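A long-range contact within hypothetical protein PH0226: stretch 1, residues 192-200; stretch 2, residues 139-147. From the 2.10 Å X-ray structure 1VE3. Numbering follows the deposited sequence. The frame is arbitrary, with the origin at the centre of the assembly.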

# COMPACT_ATOMS: atom_id res chain seq x y z
N ASN A 192 -3.31 -5.05 23.75
CA ASN A 192 -2.32 -5.40 24.77
C ASN A 192 -1.16 -4.49 24.39
O ASN A 192 -0.79 -4.41 23.22
CB ASN A 192 -1.88 -6.86 24.64
CG ASN A 192 -2.86 -7.82 25.29
OD1 ASN A 192 -3.01 -7.84 26.51
ND2 ASN A 192 -3.53 -8.63 24.47
N VAL A 193 -0.60 -3.78 25.37
CA VAL A 193 0.50 -2.87 25.09
C VAL A 193 1.87 -3.50 25.35
O VAL A 193 2.14 -3.97 26.46
CB VAL A 193 0.40 -1.58 25.93
CG1 VAL A 193 1.40 -0.55 25.43
CG2 VAL A 193 -1.03 -1.03 25.88
N TRP A 194 2.72 -3.51 24.33
CA TRP A 194 4.06 -4.07 24.46
C TRP A 194 5.17 -3.05 24.17
O TRP A 194 5.02 -2.17 23.32
CB TRP A 194 4.25 -5.25 23.51
CG TRP A 194 3.50 -6.47 23.92
CD1 TRP A 194 2.26 -6.87 23.48
CD2 TRP A 194 3.94 -7.47 24.85
NE1 TRP A 194 1.91 -8.06 24.08
CE2 TRP A 194 2.92 -8.45 24.93
CE3 TRP A 194 5.10 -7.63 25.63
CZ2 TRP A 194 3.02 -9.57 25.76
CZ3 TRP A 194 5.20 -8.75 26.45
CH2 TRP A 194 4.17 -9.71 26.51
N GLY A 195 6.27 -3.18 24.90
CA GLY A 195 7.41 -2.32 24.70
C GLY A 195 8.52 -3.25 24.24
O GLY A 195 8.51 -4.43 24.57
N LYS A 196 9.47 -2.73 23.45
CA LYS A 196 10.57 -3.55 22.97
C LYS A 196 11.25 -4.34 24.10
O LYS A 196 11.65 -5.49 23.90
CB LYS A 196 11.60 -2.66 22.26
CG LYS A 196 12.70 -3.43 21.55
CD LYS A 196 13.67 -2.47 20.85
CE LYS A 196 14.75 -3.22 20.07
NZ LYS A 196 15.64 -4.05 20.95
N THR A 197 11.37 -3.74 25.28
CA THR A 197 12.01 -4.41 26.41
C THR A 197 11.21 -5.60 26.94
O THR A 197 11.79 -6.59 27.40
CB THR A 197 12.26 -3.44 27.60
OG1 THR A 197 13.18 -2.41 27.21
CG2 THR A 197 12.84 -4.20 28.79
N GLY A 198 9.88 -5.51 26.88
CA GLY A 198 9.06 -6.60 27.36
C GLY A 198 9.06 -7.77 26.38
O GLY A 198 9.13 -8.94 26.79
N VAL A 199 8.97 -7.46 25.10
CA VAL A 199 8.96 -8.48 24.06
C VAL A 199 10.26 -9.28 24.10
O VAL A 199 10.25 -10.51 24.15
CB VAL A 199 8.80 -7.85 22.66
CG1 VAL A 199 8.92 -8.93 21.58
CG2 VAL A 199 7.44 -7.15 22.56
N GLU A 200 11.38 -8.57 24.09
CA GLU A 200 12.69 -9.20 24.10
C GLU A 200 12.96 -10.04 25.34
O GLU A 200 13.61 -11.07 25.25
CB GLU A 200 13.78 -8.14 23.95
CG GLU A 200 14.47 -8.19 22.58
CD GLU A 200 14.80 -6.81 22.04
OE1 GLU A 200 15.48 -6.04 22.75
OE2 GLU A 200 14.39 -6.53 20.89
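Stretch 2 (139-147) IMYFTDLRE

Stretch 2 enters as a β-strand, residues 139-143, passes through Asp144 and turns into a helix that starts at Leu145. Stretch 1 runs extended until Gly195, the N-cap of a helix that begins at Lys196. The axes of helix 196-200 and strand 139-143 approach to 10.1 Å with 147° between their N-to-C directions, so the two elements run roughly antiparallel, and the two helix starts meet where the CA atoms of Gly195 and Asp144 are 4.5 Å apart.

Val193, with chi1 in the t well, points toward stretch 2 and packs on the first turn of its helix, its CG1 lying 4.2 Å from Leu145 CB and 4.0 Å from Arg146 CB. Val193 O is 3.1 Å from Arg146 NH2. The CA-to-CB bond of Trp194 points away from stretch 2, and the residue's contact is made through its carbonyl oxygen: Arg146 N donates to Trp194 O at 3.2 Å, and Asp144 CA approaches the same oxygen at 3.5 Å. Gly195 fits closely here, its CA 3.4 Å from Asp144 OD1 and 3.9 Å from Arg146 CB; a CB in ideal geometry would come tight against Arg146 CB, at 3.4 Å.

Asp144 then links the two helix starts. Lys196 N donates to Asp144 OD2 in a nearly linear bond of 2.8 Å, while Asp144 OD1 caps its own helix by accepting from Glu147 N at 2.7 Å. Lys196 CA lies at the edge of the Phe142 ring, 3.8 Å from Phe142 CE2, and its side chain leads away to a salt bridge, Lys196 NZ to Glu200 OE1 at 2.7 Å. One turn into the helix, Val199 covers a face of that ring: Val199 CG2 is 3.7 Å from Phe142 CE2, and Val199 CG1 reaches selenomethionine Met140 at its CE, 4.1 Å away.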

# COMPACT_ATOMS: atom_id res chain seq x y z
N ILE A 139 11.21 -14.88 12.71
CA ILE A 139 11.28 -13.48 12.31
C ILE A 139 9.99 -12.74 12.64
O ILE A 139 8.94 -13.02 12.06
CB ILE A 139 11.55 -13.36 10.80
CG1 ILE A 139 12.92 -13.96 10.47
CG2 ILE A 139 11.48 -11.89 10.37
CD1 ILE A 139 13.22 -14.01 8.98
N MSE A 140 10.06 -11.79 13.58
CA MSE A 140 8.86 -11.05 13.93
C MSE A 140 9.00 -9.53 13.79
O MSE A 140 10.09 -8.97 13.91
CB MSE A 140 8.35 -11.43 15.34
CG MSE A 140 8.94 -10.72 16.55
SE MSE A 140 7.86 -11.03 18.20
CE MSE A 140 6.80 -9.43 18.16
N TYR A 141 7.88 -8.89 13.49
CA TYR A 141 7.84 -7.45 13.34
C TYR A 141 6.76 -6.96 14.28
O TYR A 141 5.64 -7.48 14.28
CB TYR A 141 7.48 -7.07 11.90
CG TYR A 141 7.20 -5.59 11.74
CD1 TYR A 141 8.24 -4.66 11.68
CD2 TYR A 141 5.89 -5.12 11.66
CE1 TYR A 141 7.97 -3.29 11.55
CE2 TYR A 141 5.61 -3.77 11.53
CZ TYR A 141 6.65 -2.86 11.47
OH TYR A 141 6.35 -1.52 11.36
N PHE A 142 7.10 -5.99 15.11
CA PHE A 142 6.14 -5.46 16.06
C PHE A 142 6.38 -4.00 16.30
O PHE A 142 7.44 -3.46 15.95
CB PHE A 142 6.20 -6.22 17.40
CG PHE A 142 7.49 -6.03 18.15
CD1 PHE A 142 8.65 -6.68 17.77
CD2 PHE A 142 7.54 -5.16 19.24
CE1 PHE A 142 9.86 -6.48 18.45
CE2 PHE A 142 8.73 -4.95 19.93
CZ PHE A 142 9.90 -5.61 19.53
N THR A 143 5.40 -3.35 16.91
CA THR A 143 5.50 -1.94 17.21
C THR A 143 5.55 -1.76 18.72
O THR A 143 4.78 -2.38 19.45
CB THR A 143 4.29 -1.19 16.62
OG1 THR A 143 4.29 -1.34 15.20
CG2 THR A 143 4.34 0.30 16.97
N ASP A 144 6.48 -0.93 19.17
CA ASP A 144 6.60 -0.66 20.59
C ASP A 144 5.45 0.29 20.90
O ASP A 144 5.59 1.51 20.87
CB ASP A 144 7.94 0.02 20.89
CG ASP A 144 8.18 0.22 22.38
OD1 ASP A 144 7.24 0.62 23.09
OD2 ASP A 144 9.32 -0.03 22.85
N LEU A 145 4.29 -0.30 21.18
CA LEU A 145 3.21 0.66 21.36
C LEU A 145 3.31 1.33 22.73
O LEU A 145 2.77 2.41 22.96
CB LEU A 145 1.88 -0.09 21.25
CG LEU A 145 0.68 0.86 21.15
CD1 LEU A 145 1.10 2.33 21.13
CD2 LEU A 145 -0.15 0.63 19.89
N ARG A 146 4.13 0.85 23.65
CA ARG A 146 4.38 1.59 24.88
C ARG A 146 5.07 2.93 24.63
O ARG A 146 4.74 3.92 25.27
CB ARG A 146 5.21 0.73 25.85
CG ARG A 146 5.39 1.35 27.22
CD ARG A 146 5.66 0.27 28.24
NE ARG A 146 4.57 -0.70 28.27
CZ ARG A 146 4.60 -1.85 28.95
NH1 ARG A 146 5.67 -2.17 29.66
NH2 ARG A 146 3.56 -2.67 28.90
N GLU A 147 6.02 2.94 23.71
CA GLU A 147 6.74 4.17 23.39
C GLU A 147 5.88 5.09 22.52
O GLU A 147 5.97 6.31 22.61
CB GLU A 147 8.04 3.84 22.66
CG GLU A 147 9.10 3.15 23.51
CD GLU A 147 9.49 3.96 24.74
OE1 GLU A 147 8.77 3.89 25.76
OE2 GLU A 147 10.51 4.69 24.67